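Local coordinates for thermoresistant glucokinase (Janibacter sp. HTCC2649, PDB 4EUN), which probably phosphorylates gluconate at the expense of ATP, as expected of a gluconokinase-type sugar kinase with a P-loop fold, at residues D127-R141 and L165-R177. Residues are numbered along the deposited sequence; the frame is centred on the assembly and turned at random.
Sequences DFLHLDGPAEVIKGR and LEPDESGIVLDLR
Leu176 packs against the end of strand 127-132, its CG 3.4 Å from Asp132 O. With CG set between backbone N and carbonyl carbon (chi1 55°), the branches divide: CD1 slides past Val137 CG1 at 3.6 Å, while CD2 lies over the Asp132-Gly133 peptide and against Ile138. Pro134 CD sits 3.5 Å above one face of the Arg177 guanidinium. Asp175 holds that group in a side-on salt bridge: Arg177 NE gives a straight, in-plane bond to OD1 (3.0 Å), NH2 a more bent one to OD2; OD1 also takes Arg177 N, closing an Asx turn. These contacts close a parallel ladder in which alternate residues bond, from Phe128 N to Ser170 O through to Leu176 N and Asp132 O (2.9 Å). At its start, Ser170 OG donates to Asp127 OD1 (2.6 Å); Asp127 OD2 forms a salt bridge with Arg30. Leu129, Ile172 and Leu174 pack on the face covered by helix 180-191; on the other, a water joins His130 ND1 to Leu165 N, while NE2 donates to Asp132 OD2. Strand 171-175 is outermost in the chain's parallel sheet. Leu176 O shares a water with Arg141, itself bonded to Gly39 O beside the putative P-loop and near a sulfate, probably from crystallisation, consistent with a phosphate-binding pocket.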
loop_
_atom_site.group_PDB
_atom_site.type_symbol
_atom_site.label_atom_id
_atom_site.label_comp_id
_atom_site.label_asym_id
_atom_site.label_seq_id
_atom_site.Cartn_x
_atom_site.Cartn_y
_atom_site.Cartn_z
ATOM N N ASP A 127 -1.683 -5.418 16.872
ATOM C CA ASP A 127 -0.455 -6.190 17.016
ATOM C C ASP A 127 0.622 -5.554 16.170
ATOM O O ASP A 127 0.382 -5.203 15.021
ATOM C CB ASP A 127 -0.676 -7.635 16.557
ATOM C CG ASP A 127 -1.747 -8.346 17.354
ATOM O OD1 ASP A 127 -1.647 -8.386 18.603
ATOM O OD2 ASP A 127 -2.697 -8.858 16.726
ATOM N N PHE A 128 1.818 -5.394 16.735
ATOM C CA PHE A 128 2.883 -4.701 16.028
ATOM C C PHE A 128 3.972 -5.643 15.565
ATOM O O PHE A 128 4.408 -6.514 16.313
ATOM C CB PHE A 128 3.489 -3.614 16.939
ATOM C CG PHE A 128 2.566 -2.462 17.164
ATOM C CD1 PHE A 128 1.596 -2.509 18.159
ATOM C CD2 PHE A 128 2.632 -1.344 16.338
ATOM C CE1 PHE A 128 0.710 -1.448 18.339
ATOM C CE2 PHE A 128 1.757 -0.281 16.513
ATOM C CZ PHE A 128 0.797 -0.334 17.512
ATOM N N LEU A 129 4.398 -5.474 14.318
ATOM C CA LEU A 129 5.606 -6.125 13.826
ATOM C C LEU A 129 6.637 -5.021 13.670
ATOM O O LEU A 129 6.497 -4.128 12.834
ATOM C CB LEU A 129 5.350 -6.820 12.485
ATOM C CG LEU A 129 4.213 -7.842 12.446
ATOM C CD1 LEU A 129 4.010 -8.316 11.014
ATOM C CD2 LEU A 129 4.496 -9.019 13.365
ATOM N N HIS A 130 7.667 -5.064 14.501
ATOM C CA HIS A 130 8.683 -4.014 14.500
ATOM C C HIS A 130 9.885 -4.452 13.657
ATOM O O HIS A 130 10.688 -5.278 14.089
ATOM C CB HIS A 130 9.098 -3.720 15.941
ATOM C CG HIS A 130 10.235 -2.756 16.073
ATOM N ND1 HIS A 130 10.918 -2.594 17.259
ATOM C CD2 HIS A 130 10.800 -1.901 15.187
ATOM C CE1 HIS A 130 11.869 -1.691 17.094
ATOM N NE2 HIS A 130 11.826 -1.257 15.850
ATOM N N LEU A 131 9.975 -3.911 12.443
ATOM C CA LEU A 131 11.021 -4.278 11.498
ATOM C C LEU A 131 12.185 -3.319 11.680
ATOM O O LEU A 131 12.037 -2.103 11.517
ATOM C CB LEU A 131 10.476 -4.196 10.070
ATOM C CG LEU A 131 11.321 -4.699 8.899
ATOM C CD1 LEU A 131 11.552 -6.194 8.979
ATOM C CD2 LEU A 131 10.596 -4.363 7.619
ATOM N N ASP A 132 13.346 -3.852 12.038
ATOM C CA ASP A 132 14.442 -2.972 12.372
ATOM C C ASP A 132 15.781 -3.684 12.306
ATOM O O ASP A 132 15.852 -4.902 12.151
ATOM C CB ASP A 132 14.205 -2.398 13.763
ATOM C CG ASP A 132 14.732 -0.997 13.911
ATOM O OD1 ASP A 132 15.620 -0.597 13.131
ATOM O OD2 ASP A 132 14.253 -0.283 14.811
ATOM N N GLY A 133 16.844 -2.904 12.422
ATOM C CA GLY A 133 18.185 -3.449 12.368
ATOM C C GLY A 133 19.178 -2.324 12.512
ATOM O O GLY A 133 18.797 -1.178 12.755
ATOM N N PRO A 134 20.471 -2.647 12.395
ATOM C CA PRO A 134 21.504 -1.625 12.539
ATOM C C PRO A 134 21.364 -0.533 11.487
ATOM O O PRO A 134 21.083 -0.822 10.327
ATOM C CB PRO A 134 22.800 -2.407 12.301
ATOM C CG PRO A 134 22.455 -3.825 12.600
ATOM C CD PRO A 134 21.032 -3.981 12.124
ATOM N N ALA A 135 21.569 0.713 11.893
ATOM C CA ALA A 135 21.507 1.844 10.967
ATOM C C ALA A 135 22.346 1.649 9.699
ATOM O O ALA A 135 21.928 2.041 8.609
ATOM C CB ALA A 135 21.910 3.137 11.673
ATOM N N GLU A 136 23.522 1.045 9.841
ATOM C CA GLU A 136 24.422 0.878 8.701
ATOM C C GLU A 136 23.833 -0.053 7.638
ATOM O O GLU A 136 24.073 0.131 6.441
ATOM C CB GLU A 136 25.798 0.381 9.157
ATOM C CG GLU A 136 26.830 0.283 8.039
ATOM C CD GLU A 136 27.069 1.609 7.328
ATOM O OE1 GLU A 136 27.436 1.579 6.133
ATOM O OE2 GLU A 136 26.900 2.676 7.956
ATOM N N VAL A 137 23.057 -1.041 8.074
ATOM C CA VAL A 137 22.408 -1.966 7.138
ATOM C C VAL A 137 21.266 -1.264 6.425
ATOM O O VAL A 137 21.062 -1.449 5.221
ATOM C CB VAL A 137 21.878 -3.228 7.844
ATOM C CG1 VAL A 137 21.133 -4.140 6.845
ATOM C CG2 VAL A 137 23.021 -3.981 8.496
ATOM N N ILE A 138 20.521 -0.460 7.173
ATOM C CA ILE A 138 19.430 0.321 6.592
ATOM C C ILE A 138 19.977 1.281 5.538
ATOM O O ILE A 138 19.444 1.357 4.430
ATOM C CB ILE A 138 18.644 1.102 7.673
ATOM C CG1 ILE A 138 17.993 0.116 8.645
ATOM C CG2 ILE A 138 17.576 1.991 7.026
ATOM C CD1 ILE A 138 17.417 0.739 9.900
ATOM N N LYS A 139 21.047 1.999 5.878
ATOM C CA LYS A 139 21.683 2.917 4.932
ATOM C C LYS A 139 22.177 2.209 3.672
ATOM O O LYS A 139 22.086 2.754 2.570
ATOM C CB LYS A 139 22.838 3.668 5.600
ATOM C CG LYS A 139 22.371 4.744 6.567
ATOM C CD LYS A 139 23.510 5.628 7.071
ATOM C CE LYS A 139 24.241 4.986 8.234
ATOM N NZ LYS A 139 25.004 5.975 9.063
ATOM N N GLY A 140 22.703 0.999 3.836
ATOM C CA GLY A 140 23.164 0.216 2.703
ATOM C C GLY A 140 22.023 -0.206 1.796
ATOM O O GLY A 140 22.180 -0.252 0.576
ATOM N N ARG A 141 20.874 -0.522 2.386
ATOM C CA ARG A 141 19.693 -0.876 1.595
ATOM C C ARG A 141 19.260 0.308 0.732
ATOM O O ARG A 141 19.001 0.161 -0.460
ATOM C CB ARG A 141 18.533 -1.308 2.506
ATOM C CG ARG A 141 18.718 -2.671 3.176
ATOM C CD ARG A 141 17.601 -2.971 4.185
ATOM N NE ARG A 141 16.280 -3.012 3.558
ATOM C CZ ARG A 141 15.723 -4.115 3.067
ATOM N NH1 ARG A 141 16.368 -5.272 3.137
ATOM N NH2 ARG A 141 14.521 -4.065 2.506
ATOM N N LEU A 165 9.274 -1.593 21.557
ATOM C CA LEU A 165 8.034 -2.142 22.099
ATOM C C LEU A 165 8.207 -2.446 23.590
ATOM O O LEU A 165 9.245 -2.964 24.025
ATOM C CB LEU A 165 7.607 -3.397 21.336
ATOM C CG LEU A 165 7.109 -3.141 19.916
ATOM C CD1 LEU A 165 7.096 -4.437 19.148
ATOM C CD2 LEU A 165 5.719 -2.531 19.948
ATOM N N GLU A 166 7.189 -2.100 24.368
ATOM C CA GLU A 166 7.226 -2.231 25.821
ATOM C C GLU A 166 6.413 -3.460 26.260
ATOM O O GLU A 166 5.574 -3.951 25.493
ATOM C CB GLU A 166 6.745 -0.917 26.471
ATOM C CG GLU A 166 7.599 0.285 26.032
ATOM C CD GLU A 166 7.129 1.637 26.565
ATOM O OE1 GLU A 166 6.135 1.688 27.316
ATOM O OE2 GLU A 166 7.765 2.658 26.214
ATOM N N PRO A 167 6.678 -3.977 27.473
ATOM C CA PRO A 167 6.085 -5.248 27.909
ATOM C C PRO A 167 4.566 -5.365 27.791
ATOM O O PRO A 167 4.076 -6.465 27.516
ATOM C CB PRO A 167 6.492 -5.328 29.384
ATOM C CG PRO A 167 7.813 -4.643 29.425
ATOM C CD PRO A 167 7.736 -3.529 28.404
ATOM N N ASP A 168 3.832 -4.275 27.995
ATOM C CA ASP A 168 2.372 -4.369 27.987
ATOM C C ASP A 168 1.783 -4.196 26.583
ATOM O O ASP A 168 0.561 -4.154 26.417
ATOM C CB ASP A 168 1.751 -3.366 28.959
ATOM C CG ASP A 168 2.148 -1.940 28.658
ATOM O OD1 ASP A 168 3.202 -1.730 28.016
ATOM O OD2 ASP A 168 1.409 -1.020 29.074
ATOM N N GLU A 169 2.648 -4.105 25.580
ATOM C CA GLU A 169 2.187 -4.014 24.202
ATOM C C GLU A 169 2.238 -5.379 23.536
ATOM O O GLU A 169 2.939 -6.280 23.990
ATOM C CB GLU A 169 3.059 -3.038 23.412
ATOM C CG GLU A 169 3.148 -1.653 24.005
ATOM C CD GLU A 169 3.899 -0.698 23.111
ATOM O OE1 GLU A 169 5.138 -0.591 23.253
ATOM O OE2 GLU A 169 3.266 -0.063 22.249
ATOM N N SER A 170 1.499 -5.527 22.443
ATOM C CA SER A 170 1.531 -6.773 21.693
ATOM C C SER A 170 2.377 -6.565 20.456
ATOM O O SER A 170 1.996 -5.827 19.550
ATOM C CB SER A 170 0.125 -7.197 21.287
ATOM O OG SER A 170 0.165 -8.307 20.411
ATOM N N GLY A 171 3.542 -7.198 20.417
ATOM C CA GLY A 171 4.394 -7.058 19.256
ATOM C C GLY A 171 5.610 -7.949 19.285
ATOM O O GLY A 171 5.977 -8.474 20.343
ATOM N N ILE A 172 6.221 -8.134 18.117
ATOM C CA ILE A 172 7.520 -8.796 18.031
ATOM C C ILE A 172 8.474 -8.011 17.137
ATOM O O ILE A 172 8.046 -7.240 16.278
ATOM C CB ILE A 172 7.409 -10.220 17.469
ATOM C CG1 ILE A 172 6.691 -10.198 16.124
ATOM C CG2 ILE A 172 6.739 -11.148 18.480
ATOM C CD1 ILE A 172 6.902 -11.455 15.301
ATOM N N VAL A 173 9.772 -8.216 17.355
ATOM C CA VAL A 173 10.805 -7.609 16.529
ATOM C C VAL A 173 11.182 -8.524 15.365
ATOM O O VAL A 173 11.325 -9.738 15.535
ATOM C CB VAL A 173 12.062 -7.275 17.373
ATOM C CG1 VAL A 173 13.220 -6.855 16.478
ATOM C CG2 VAL A 173 11.749 -6.174 18.351
ATOM N N LEU A 174 11.317 -7.936 14.182
ATOM C CA LEU A 174 11.772 -8.653 12.994
ATOM C C LEU A 174 13.095 -8.028 12.546
ATOM O O LEU A 174 13.133 -6.854 12.148
ATOM C CB LEU A 174 10.740 -8.547 11.866
ATOM C CG LEU A 174 9.300 -9.034 12.109
ATOM C CD1 LEU A 174 8.382 -8.723 10.928
ATOM C CD2 LEU A 174 9.279 -10.519 12.429
ATOM N N ASP A 175 14.176 -8.800 12.624
ATOM C CA ASP A 175 15.498 -8.303 12.251
ATOM C C ASP A 175 15.621 -8.267 10.734
ATOM O O ASP A 175 15.615 -9.317 10.089
ATOM C CB ASP A 175 16.583 -9.200 12.867
ATOM C CG ASP A 175 17.983 -8.649 12.691
ATOM O OD1 ASP A 175 18.250 -7.928 11.705
ATOM O OD2 ASP A 175 18.834 -8.945 13.558
ATOM N N LEU A 176 15.734 -7.065 10.168
ATOM C CA LEU A 176 15.688 -6.887 8.713
ATOM C C LEU A 176 16.917 -7.439 7.995
ATOM O O LEU A 176 16.976 -7.436 6.760
ATOM C CB LEU A 176 15.463 -5.418 8.342
ATOM C CG LEU A 176 16.412 -4.342 8.888
ATOM C CD1 LEU A 176 17.734 -4.291 8.131
ATOM C CD2 LEU A 176 15.723 -2.991 8.829
ATOM N N ARG A 177 17.898 -7.900 8.758
ATOM C CA ARG A 177 19.046 -8.573 8.167
ATOM C C ARG A 177 18.666 -9.970 7.685
ATOM O O ARG A 177 19.389 -10.574 6.892
ATOM C CB ARG A 177 20.198 -8.645 9.167
ATOM C CG ARG A 177 20.845 -7.301 9.406
ATOM C CD ARG A 177 21.843 -7.348 10.541
ATOM N NE ARG A 177 21.184 -7.499 11.834
ATOM C CZ ARG A 177 21.808 -7.422 13.006
ATOM N NH1 ARG A 177 23.106 -7.198 13.048
ATOM N NH2 ARG A 177 21.127 -7.571 14.131
HETATM O O HOH W 1 11.202 -3.145 19.925
HETATM O O HOH W 2 18.926 -6.387 4.390
#